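Local coordinates for ABC transporter, substrate binding protein (Aeropyrum pernix, PDB 3EAF) that probably captures a small solute outside the cell for an ABC importer, as a substrate-binding protein of the periplasmic binding protein family, at residues A[95-109]-A[115-127]. Residues are numbered along the deposited sequence; the frame is centred on the assembly and turned at random.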
loop_
_atom_site.group_PDB
_atom_site.type_symbol
_atom_site.label_atom_id
_atom_site.label_comp_id
_atom_site.label_asym_id
_atom_site.label_seq_id
_atom_site.Cartn_x
_atom_site.Cartn_y
_atom_site.Cartn_z
ATOM N N VAL A 95 -13.214 -13.298 -7.347
ATOM C CA VAL A 95 -12.157 -13.168 -8.372
ATOM C C VAL A 95 -11.425 -14.497 -8.625
ATOM O O VAL A 95 -10.913 -14.734 -9.720
ATOM C CB VAL A 95 -11.151 -12.004 -8.090
ATOM C CG1 VAL A 95 -11.896 -10.693 -7.831
ATOM C CG2 VAL A 95 -10.219 -12.322 -6.934
ATOM N N ASP A 96 -11.397 -15.361 -7.614
ATOM C CA ASP A 96 -10.862 -16.710 -7.772
ATOM C C ASP A 96 -11.788 -17.526 -8.677
ATOM O O ASP A 96 -11.344 -18.123 -9.651
ATOM C CB ASP A 96 -10.681 -17.391 -6.406
ATOM C CG ASP A 96 -10.272 -18.852 -6.530
ATOM O OD1 ASP A 96 -9.296 -19.150 -7.256
ATOM O OD2 ASP A 96 -10.922 -19.707 -5.892
ATOM N N THR A 97 -13.080 -17.522 -8.347
ATOM C CA THR A 97 -14.117 -18.148 -9.173
ATOM C C THR A 97 -14.040 -17.668 -10.628
ATOM O O THR A 97 -14.010 -18.480 -11.558
ATOM C CB THR A 97 -15.515 -17.862 -8.585
ATOM O OG1 THR A 97 -15.579 -18.380 -7.249
ATOM C CG2 THR A 97 -16.611 -18.502 -9.421
ATOM N N ASP A 98 -13.967 -16.348 -10.805
ATOM C CA ASP A 98 -13.960 -15.716 -12.123
ATOM C C ASP A 98 -12.600 -15.709 -12.825
ATOM O O ASP A 98 -12.510 -15.340 -14.001
ATOM C CB ASP A 98 -14.498 -14.293 -12.018
ATOM C CG ASP A 98 -15.938 -14.253 -11.563
ATOM O OD1 ASP A 98 -16.668 -15.237 -11.826
ATOM O OD2 ASP A 98 -16.336 -13.241 -10.949
ATOM N N LYS A 99 -11.557 -16.103 -12.098
ATOM C CA LYS A 99 -10.189 -16.185 -12.626
ATOM C C LYS A 99 -9.652 -14.845 -13.123
ATOM O O LYS A 99 -9.084 -14.756 -14.217
ATOM C CB LYS A 99 -10.075 -17.255 -13.723
ATOM C CG LYS A 99 -10.486 -18.649 -13.287
ATOM C CD LYS A 99 -9.831 -19.692 -14.188
ATOM C CE LYS A 99 -10.713 -20.916 -14.397
ATOM N NZ LYS A 99 -10.987 -21.640 -13.133
ATOM N N ILE A 100 -9.840 -13.807 -12.311
ATOM C CA ILE A 100 -9.370 -12.455 -12.629
ATOM C C ILE A 100 -8.216 -12.094 -11.691
ATOM O O ILE A 100 -8.391 -12.075 -10.462
ATOM C CB ILE A 100 -10.524 -11.413 -12.505
ATOM C CG1 ILE A 100 -11.639 -11.722 -13.519
ATOM C CG2 ILE A 100 -9.999 -9.973 -12.671
ATOM C CD1 ILE A 100 -12.873 -10.807 -13.426
ATOM N N THR A 101 -7.036 -11.843 -12.261
ATOM C CA THR A 101 -5.860 -11.435 -11.473
ATOM C C THR A 101 -6.115 -10.056 -10.850
ATOM O O THR A 101 -6.457 -9.100 -11.551
ATOM C CB THR A 101 -4.560 -11.429 -12.322
ATOM O OG1 THR A 101 -4.147 -12.775 -12.577
ATOM C CG2 THR A 101 -3.423 -10.706 -11.594
ATOM N N TYR A 102 -5.950 -9.966 -9.533
ATOM C CA TYR A 102 -6.340 -8.765 -8.798
ATOM C C TYR A 102 -5.143 -8.211 -8.039
ATOM O O TYR A 102 -4.657 -8.836 -7.090
ATOM C CB TYR A 102 -7.485 -9.097 -7.830
ATOM C CG TYR A 102 -8.419 -7.941 -7.534
ATOM C CD1 TYR A 102 -9.658 -7.858 -8.157
ATOM C CD2 TYR A 102 -8.066 -6.943 -6.631
ATOM C CE1 TYR A 102 -10.525 -6.806 -7.899
ATOM C CE2 TYR A 102 -8.934 -5.875 -6.364
ATOM C CZ TYR A 102 -10.159 -5.823 -7.004
ATOM O OH TYR A 102 -11.026 -4.786 -6.758
ATOM N N ILE A 103 -4.665 -7.048 -8.477
ATOM C CA ILE A 103 -3.521 -6.389 -7.863
ATOM C C ILE A 103 -3.992 -5.114 -7.176
ATOM O O ILE A 103 -4.461 -4.171 -7.832
ATOM C CB ILE A 103 -2.402 -6.071 -8.889
ATOM C CG1 ILE A 103 -1.969 -7.351 -9.621
ATOM C CG2 ILE A 103 -1.209 -5.403 -8.180
ATOM C CD1 ILE A 103 -1.109 -7.133 -10.871
ATOM N N SER A 104 -3.851 -5.083 -5.853
ATOM C CA SER A 104 -4.514 -4.068 -5.048
ATOM C C SER A 104 -3.570 -3.123 -4.337
ATOM O O SER A 104 -2.446 -3.482 -3.982
ATOM C CB SER A 104 -5.443 -4.734 -4.028
ATOM O OG SER A 104 -4.737 -5.659 -3.215
ATOM N N ALA A 105 -4.051 -1.902 -4.142
ATOM C CA ALA A 105 -3.458 -0.970 -3.206
ATOM C C ALA A 105 -3.584 -1.474 -1.767
ATOM O O ALA A 105 -2.728 -1.183 -0.935
ATOM C CB ALA A 105 -4.101 0.374 -3.343
ATOM N N SER A 106 -4.645 -2.220 -1.471
ATOM C CA SER A 106 -4.749 -2.893 -0.176
ATOM C C SER A 106 -3.638 -3.921 -0.046
ATOM O O SER A 106 -3.457 -4.757 -0.933
ATOM C CB SER A 106 -6.087 -3.607 -0.019
ATOM O OG SER A 106 -6.058 -4.419 1.148
ATOM N N TYR A 107 -2.892 -3.846 1.054
ATOM C CA TYR A 107 -1.877 -4.852 1.352
ATOM C C TYR A 107 -2.304 -5.754 2.524
ATOM O O TYR A 107 -1.469 -6.194 3.311
ATOM C CB TYR A 107 -0.511 -4.200 1.607
ATOM C CG TYR A 107 -0.110 -3.141 0.591
ATOM C CD1 TYR A 107 -0.129 -3.406 -0.784
ATOM C CD2 TYR A 107 0.303 -1.880 1.012
ATOM C CE1 TYR A 107 0.247 -2.426 -1.715
ATOM C CE2 TYR A 107 0.681 -0.902 0.105
ATOM C CZ TYR A 107 0.651 -1.176 -1.249
ATOM O OH TYR A 107 1.020 -0.191 -2.131
ATOM N N SER A 108 -3.603 -6.041 2.625
ATOM C CA SER A 108 -4.132 -6.907 3.691
ATOM C C SER A 108 -3.552 -8.319 3.697
ATOM O O SER A 108 -3.524 -8.991 2.658
ATOM C CB SER A 108 -5.663 -7.018 3.600
ATOM O OG SER A 108 -6.146 -8.019 4.490
ATOM N N ALA A 109 -3.149 -8.781 4.883
ATOM C CA ALA A 109 -2.626 -10.134 5.056
ATOM C C ALA A 109 -3.659 -11.211 4.733
ATOM O O ALA A 109 -3.300 -12.325 4.335
ATOM C CB ALA A 109 -2.074 -10.320 6.472
ATOM N N PRO A 115 -6.127 -17.138 -4.096
ATOM C CA PRO A 115 -5.275 -17.496 -5.238
ATOM C C PRO A 115 -5.045 -16.407 -6.295
ATOM O O PRO A 115 -4.020 -16.429 -6.950
ATOM C CB PRO A 115 -5.998 -18.703 -5.856
ATOM C CG PRO A 115 -6.828 -19.263 -4.719
ATOM C CD PRO A 115 -7.297 -18.030 -3.993
ATOM N N PHE A 116 -5.977 -15.475 -6.469
ATOM C CA PHE A 116 -5.839 -14.483 -7.541
ATOM C C PHE A 116 -5.463 -13.080 -7.067
ATOM O O PHE A 116 -5.381 -12.159 -7.880
ATOM C CB PHE A 116 -7.088 -14.461 -8.441
ATOM C CG PHE A 116 -7.106 -15.570 -9.454
ATOM C CD1 PHE A 116 -6.691 -15.338 -10.767
ATOM C CD2 PHE A 116 -7.495 -16.863 -9.090
ATOM C CE1 PHE A 116 -6.690 -16.372 -11.712
ATOM C CE2 PHE A 116 -7.504 -17.904 -10.029
ATOM C CZ PHE A 116 -7.093 -17.654 -11.344
ATOM N N ASN A 117 -5.207 -12.932 -5.763
ATOM C CA ASN A 117 -4.819 -11.641 -5.198
ATOM C C ASN A 117 -3.312 -11.494 -4.987
ATOM O O ASN A 117 -2.663 -12.371 -4.403
ATOM C CB ASN A 117 -5.575 -11.364 -3.895
ATOM C CG ASN A 117 -7.065 -11.141 -4.122
ATOM O OD1 ASN A 117 -7.522 -10.007 -4.310
ATOM N ND2 ASN A 117 -7.822 -12.221 -4.135
ATOM N N PHE A 118 -2.770 -10.379 -5.479
ATOM C CA PHE A 118 -1.340 -10.078 -5.396
ATOM C C PHE A 118 -1.157 -8.596 -5.069
ATOM O O PHE A 118 -2.009 -7.769 -5.384
ATOM C CB PHE A 118 -0.634 -10.371 -6.729
ATOM C CG PHE A 118 -0.690 -11.811 -7.163
ATOM C CD1 PHE A 118 0.355 -12.683 -6.865
ATOM C CD2 PHE A 118 -1.769 -12.289 -7.909
ATOM C CE1 PHE A 118 0.315 -14.018 -7.275
ATOM C CE2 PHE A 118 -1.818 -13.621 -8.331
ATOM C CZ PHE A 118 -0.771 -14.487 -8.021
ATOM N N TYR A 119 -0.042 -8.268 -4.431
ATOM C CA TYR A 119 0.391 -6.873 -4.300
ATOM C C TYR A 119 1.899 -6.868 -4.096
ATOM O O TYR A 119 2.424 -7.764 -3.442
ATOM C CB TYR A 119 -0.354 -6.125 -3.176
ATOM C CG TYR A 119 -0.522 -6.892 -1.876
ATOM C CD1 TYR A 119 0.493 -6.901 -0.912
ATOM C CD2 TYR A 119 -1.702 -7.588 -1.597
ATOM C CE1 TYR A 119 0.355 -7.609 0.279
ATOM C CE2 TYR A 119 -1.851 -8.295 -0.397
ATOM C CZ TYR A 119 -0.820 -8.299 0.532
ATOM O OH TYR A 119 -0.968 -8.985 1.720
ATOM N N PRO A 120 2.602 -5.867 -4.665
ATOM C CA PRO A 120 4.069 -5.843 -4.662
ATOM C C PRO A 120 4.682 -5.263 -3.377
ATOM O O PRO A 120 5.585 -4.420 -3.438
ATOM C CB PRO A 120 4.384 -4.945 -5.860
ATOM C CG PRO A 120 3.280 -3.951 -5.851
ATOM C CD PRO A 120 2.045 -4.686 -5.357
ATOM N N ALA A 121 4.191 -5.716 -2.226
ATOM C CA ALA A 121 4.646 -5.215 -0.934
ATOM C C ALA A 121 4.389 -6.288 0.130
ATOM O O ALA A 121 3.604 -7.209 -0.104
ATOM C CB ALA A 121 3.914 -3.906 -0.574
ATOM N N PRO A 122 5.047 -6.176 1.300
ATOM C CA PRO A 122 4.633 -7.059 2.394
ATOM C C PRO A 122 3.205 -6.718 2.808
ATOM O O PRO A 122 2.746 -5.610 2.562
ATOM C CB PRO A 122 5.604 -6.710 3.530
ATOM C CG PRO A 122 6.742 -5.960 2.884
ATOM C CD PRO A 122 6.128 -5.261 1.704
ATOM N N ASP A 123 2.514 -7.657 3.439
ATOM C CA ASP A 123 1.189 -7.372 3.963
ATOM C C ASP A 123 1.290 -6.299 5.049
ATOM O O ASP A 123 2.368 -6.079 5.602
ATOM C CB ASP A 123 0.590 -8.635 4.555
ATOM C CG ASP A 123 1.383 -9.129 5.735
ATOM O OD1 ASP A 123 0.978 -8.847 6.878
ATOM O OD2 ASP A 123 2.435 -9.750 5.509
ATOM N N TYR A 124 0.162 -5.659 5.360
ATOM C CA TYR A 124 0.080 -4.602 6.376
ATOM C C TYR A 124 0.646 -4.962 7.751
ATOM O O TYR A 124 1.184 -4.106 8.452
ATOM C CB TYR A 124 -1.376 -4.185 6.574
ATOM C CG TYR A 124 -1.948 -3.248 5.533
ATOM C CD1 TYR A 124 -3.252 -3.418 5.080
ATOM C CD2 TYR A 124 -1.200 -2.180 5.021
ATOM C CE1 TYR A 124 -3.811 -2.556 4.138
ATOM C CE2 TYR A 124 -1.752 -1.306 4.069
ATOM C CZ TYR A 124 -3.057 -1.508 3.636
ATOM O OH TYR A 124 -3.620 -0.668 2.701
ATOM N N SER A 125 0.488 -6.219 8.148
ATOM C CA SER A 125 0.910 -6.665 9.478
ATOM C C SER A 125 2.437 -6.778 9.571
ATOM O O SER A 125 3.045 -6.239 10.500
ATOM C CB SER A 125 0.218 -7.984 9.840
ATOM O OG SER A 125 -1.189 -7.884 9.666
ATOM N N THR A 126 3.042 -7.460 8.596
ATOM C CA THR A 126 4.501 -7.542 8.452
ATOM C C THR A 126 5.135 -6.162 8.332
ATOM O O THR A 126 6.184 -5.908 8.930
ATOM C CB THR A 126 4.891 -8.372 7.215
ATOM O OG1 THR A 126 4.266 -9.660 7.292
ATOM C CG2 THR A 126 6.406 -8.535 7.117
ATOM N N GLN A 127 4.502 -5.277 7.556
ATOM C CA GLN A 127 4.922 -3.876 7.468
ATOM C C GLN A 127 4.896 -3.203 8.846
ATOM O O GLN A 127 5.885 -2.589 9.262
ATOM C CB GLN A 127 4.034 -3.097 6.479
ATOM C CG GLN A 127 4.302 -3.420 5.003
ATOM C CD GLN A 127 3.587 -2.482 4.038
ATOM O OE1 GLN A 127 2.926 -2.925 3.085
ATOM N NE2 GLN A 127 3.731 -1.187 4.264
HETATM O O HOH W 1 -5.161 -8.158 -4.233
HETATM O O HOH W 2 -2.912 -7.129 7.264
#
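Tyr107 touches both Tyr119 and Tyr124, and the three rings form a buried aromatic cluster. Tyr107 CA sits over the centre of the Tyr119 ring, a CH-pi contact 3.6 Å from the centroid, while its own ring turns an edge, offset, toward the face of Tyr124 with the planes 62° apart. Ala121 CB lies over one face of the Tyr107 ring, and Ala105 O over the opposite face. A chi1 of 44° tucks Tyr119 CG between its backbone N and carbonyl carbon, directing the ring along 106-108; there its OH donates to Ser108 O (2.7 Å) from above the carbonyl plane.

Strands 101-104 and 117-118 pair in parallel at the edge of the N-terminal sheet of the two-lobed fold. Tyr102 N donates to Phe116 O (2.8 Å) and Phe118 N to Tyr102 O (2.9 Å), and a longer bond joins Ser104 N to Phe118 O (3.3 Å). Just before strand 117-118, Phe116 lays one ring face against Lys99 CA, in the Schellman turn ending helix 85-98, with Asp96 OD1 at the ring edge.

Within the cluster, Tyr107 O accepts from Tyr124 N (2.7 Å) at the start of helix 124-139. Asp123 N-caps that helix: its OD1 accepts from Thr126 N, and Thr126 OG1 donates to Asp123 OD2 (2.6 Å). On the sheet face bearing Ile103 and Phe118, Phe118 approaches the magnesium ligands Glu325 and Tyr341.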